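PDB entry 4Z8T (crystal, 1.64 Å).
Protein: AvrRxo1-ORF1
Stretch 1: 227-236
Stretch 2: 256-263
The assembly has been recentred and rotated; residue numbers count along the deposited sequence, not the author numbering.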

# COMPACT_ATOMS: atom_id res chain seq x y z
N VAL A 227 20.91 -3.20 -7.44
CA VAL A 227 22.09 -2.43 -7.11
C VAL A 227 22.73 -2.94 -5.82
O VAL A 227 23.94 -3.13 -5.75
CB VAL A 227 21.76 -0.92 -6.97
CG1 VAL A 227 23.02 -0.13 -6.64
CG2 VAL A 227 21.13 -0.42 -8.26
N ILE A 228 21.92 -3.18 -4.79
CA ILE A 228 22.42 -3.64 -3.52
C ILE A 228 23.13 -4.98 -3.70
O ILE A 228 24.20 -5.20 -3.13
CB ILE A 228 21.28 -3.76 -2.52
CG1 ILE A 228 20.72 -2.36 -2.29
CG2 ILE A 228 21.76 -4.40 -1.22
CD1 ILE A 228 19.52 -2.29 -1.36
N ASP A 229 22.55 -5.85 -4.53
CA ASP A 229 23.13 -7.18 -4.80
C ASP A 229 24.53 -7.06 -5.35
O ASP A 229 25.39 -7.90 -5.06
CB ASP A 229 22.28 -7.97 -5.80
CG ASP A 229 21.17 -8.77 -5.15
OD1 ASP A 229 21.17 -8.93 -3.92
OD2 ASP A 229 20.29 -9.25 -5.90
N ARG A 230 24.79 -6.05 -6.16
CA ARG A 230 26.14 -5.89 -6.70
C ARG A 230 27.17 -5.65 -5.61
O ARG A 230 28.30 -6.13 -5.70
CB ARG A 230 26.20 -4.77 -7.75
CG ARG A 230 25.22 -4.93 -8.90
CD ARG A 230 25.59 -6.01 -9.92
NE ARG A 230 25.53 -7.38 -9.40
CZ ARG A 230 24.41 -8.07 -9.16
NH1 ARG A 230 24.49 -9.32 -8.70
NH2 ARG A 230 23.21 -7.54 -9.35
N PHE A 231 26.79 -4.88 -4.57
CA PHE A 231 27.70 -4.62 -3.48
C PHE A 231 27.79 -5.77 -2.50
O PHE A 231 28.86 -6.03 -1.94
CB PHE A 231 27.32 -3.32 -2.75
CG PHE A 231 27.57 -2.09 -3.59
CD1 PHE A 231 26.66 -1.68 -4.54
CD2 PHE A 231 28.74 -1.35 -3.43
CE1 PHE A 231 26.90 -0.56 -5.31
CE2 PHE A 231 28.99 -0.22 -4.21
CZ PHE A 231 28.06 0.17 -5.14
N ILE A 232 26.68 -6.48 -2.30
CA ILE A 232 26.71 -7.67 -1.45
C ILE A 232 27.64 -8.70 -2.09
O ILE A 232 28.40 -9.38 -1.39
CB ILE A 232 25.31 -8.27 -1.27
CG1 ILE A 232 24.45 -7.33 -0.41
CG2 ILE A 232 25.39 -9.64 -0.59
CD1 ILE A 232 23.02 -7.79 -0.22
N ALA A 233 27.60 -8.81 -3.41
CA ALA A 233 28.38 -9.84 -4.11
C ALA A 233 29.87 -9.53 -4.18
O ALA A 233 30.70 -10.44 -4.18
CB ALA A 233 27.84 -10.06 -5.50
N ASP A 234 30.22 -8.25 -4.26
CA ASP A 234 31.61 -7.88 -4.49
C ASP A 234 32.06 -6.79 -3.52
O ASP A 234 31.90 -5.61 -3.81
CB ASP A 234 31.78 -7.40 -5.92
CG ASP A 234 33.21 -7.02 -6.24
OD1 ASP A 234 34.13 -7.39 -5.48
OD2 ASP A 234 33.42 -6.34 -7.27
N PRO A 235 32.63 -7.18 -2.38
CA PRO A 235 33.10 -6.21 -1.37
C PRO A 235 34.13 -5.23 -1.93
O PRO A 235 34.24 -4.11 -1.43
CB PRO A 235 33.76 -7.10 -0.32
CG PRO A 235 33.11 -8.43 -0.48
CD PRO A 235 32.81 -8.58 -1.94
N SER A 236 34.87 -5.65 -2.94
CA SER A 236 35.92 -4.80 -3.50
C SER A 236 35.35 -3.69 -4.38
O SER A 236 36.08 -2.79 -4.78
CB SER A 236 36.92 -5.63 -4.31
OG SER A 236 36.38 -6.00 -5.57
N SER A 256 22.66 -0.85 4.09
CA SER A 256 24.02 -0.47 3.74
C SER A 256 24.91 -1.66 3.45
O SER A 256 24.72 -2.75 4.00
CB SER A 256 24.65 0.38 4.86
OG SER A 256 24.75 -0.35 6.09
N VAL A 257 25.89 -1.45 2.59
CA VAL A 257 26.94 -2.45 2.42
C VAL A 257 28.25 -1.69 2.54
O VAL A 257 28.62 -0.96 1.63
CB VAL A 257 26.86 -3.17 1.07
CG1 VAL A 257 27.84 -4.36 1.07
CG2 VAL A 257 25.44 -3.67 0.78
N ILE A 258 28.92 -1.88 3.67
CA ILE A 258 30.11 -1.10 4.01
C ILE A 258 31.22 -2.05 4.46
O ILE A 258 31.06 -2.78 5.44
CB ILE A 258 29.79 -0.11 5.14
CG1 ILE A 258 28.75 0.91 4.67
CG2 ILE A 258 31.05 0.67 5.57
CD1 ILE A 258 28.21 1.77 5.79
N GLY A 259 32.34 -2.02 3.75
CA GLY A 259 33.44 -2.94 4.02
C GLY A 259 32.96 -4.36 3.83
O GLY A 259 33.43 -5.28 4.51
N GLY A 260 32.02 -4.54 2.92
CA GLY A 260 31.49 -5.85 2.59
C GLY A 260 30.38 -6.32 3.52
O GLY A 260 29.78 -7.37 3.29
N GLU A 261 30.11 -5.56 4.57
CA GLU A 261 29.13 -5.98 5.55
C GLU A 261 27.76 -5.41 5.21
O GLU A 261 27.61 -4.19 5.07
CB GLU A 261 29.57 -5.53 6.94
CG GLU A 261 28.67 -5.98 8.07
CD GLU A 261 29.43 -6.32 9.35
OE1 GLU A 261 30.58 -6.80 9.26
OE2 GLU A 261 28.87 -6.10 10.44
N PHE A 262 26.76 -6.28 5.07
CA PHE A 262 25.39 -5.87 4.76
C PHE A 262 24.52 -5.80 6.01
O PHE A 262 24.45 -6.75 6.78
CB PHE A 262 24.76 -6.83 3.74
CG PHE A 262 23.31 -6.58 3.48
CD1 PHE A 262 22.88 -5.39 2.89
CD2 PHE A 262 22.36 -7.53 3.80
CE1 PHE A 262 21.54 -5.16 2.62
CE2 PHE A 262 21.01 -7.30 3.56
CZ PHE A 262 20.60 -6.13 2.96
N SER A 263 23.87 -4.66 6.21
CA SER A 263 23.01 -4.45 7.36
C SER A 263 21.73 -3.78 6.92
O SER A 263 21.71 -3.07 5.92
CB SER A 263 23.70 -3.51 8.36
OG SER A 263 24.88 -4.11 8.85

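The last turns of a helix pack against a β-hairpin through a small, predominantly apolar contact, in which no hydrogen bond passes between the two stretches and about 299 Å² of surface is buried in all. The helix, residues 227-233, runs at 27° to the strand 256-258, with the two axes 8.6 Å apart at their closest approach.

Val257 is central to the packing. Its CA-to-CB bond points toward the helix, and its side chain meets three helical residues: CG2 lies 4.3 Å from Ile228 CG2 and 4.0 Å from Ile232 CG1, while CG1 comes within 3.6 Å of the backbone oxygen O of Phe231. Phe231 also brings its CB to 3.9 Å from Val257 CB, but its ring leads away from the hairpin, so it is the base of this side chain that makes the contact.

On the neighbouring strand, Phe262 also points toward the helix. Ile232, with chi1 m and chi2 t, extends CD1 over one face of the Phe262 ring; this methyl carbon sits 3.9 Å from the ring centroid and only 10° off the normal, a well-centred CH-π contact. Ile228 CG2 approaches the same ring obliquely, 3.9 Å from Phe262 CE1, and thus touches both Val257 and Phe262.

Val257 and Phe262 face each other across the hairpin, between two hydrogen-bonded pairs: Ser256 and Ser263 bond to each other through N and O in both directions, at 3.0 Å each (Ser256 N to Ser263 O and Ser263 N to Ser256 O), and Ile258 and Glu261 do the same where a type I' turn joins the strands. At this turn the packing becomes close to backbone, with Pro235 CB 3.9 Å from Gly260 CA. Gly260 has a positive phi of 84°, which itself favours glycine, and an ideal CB there would lie a tight 3.1 Å from Pro235 CB.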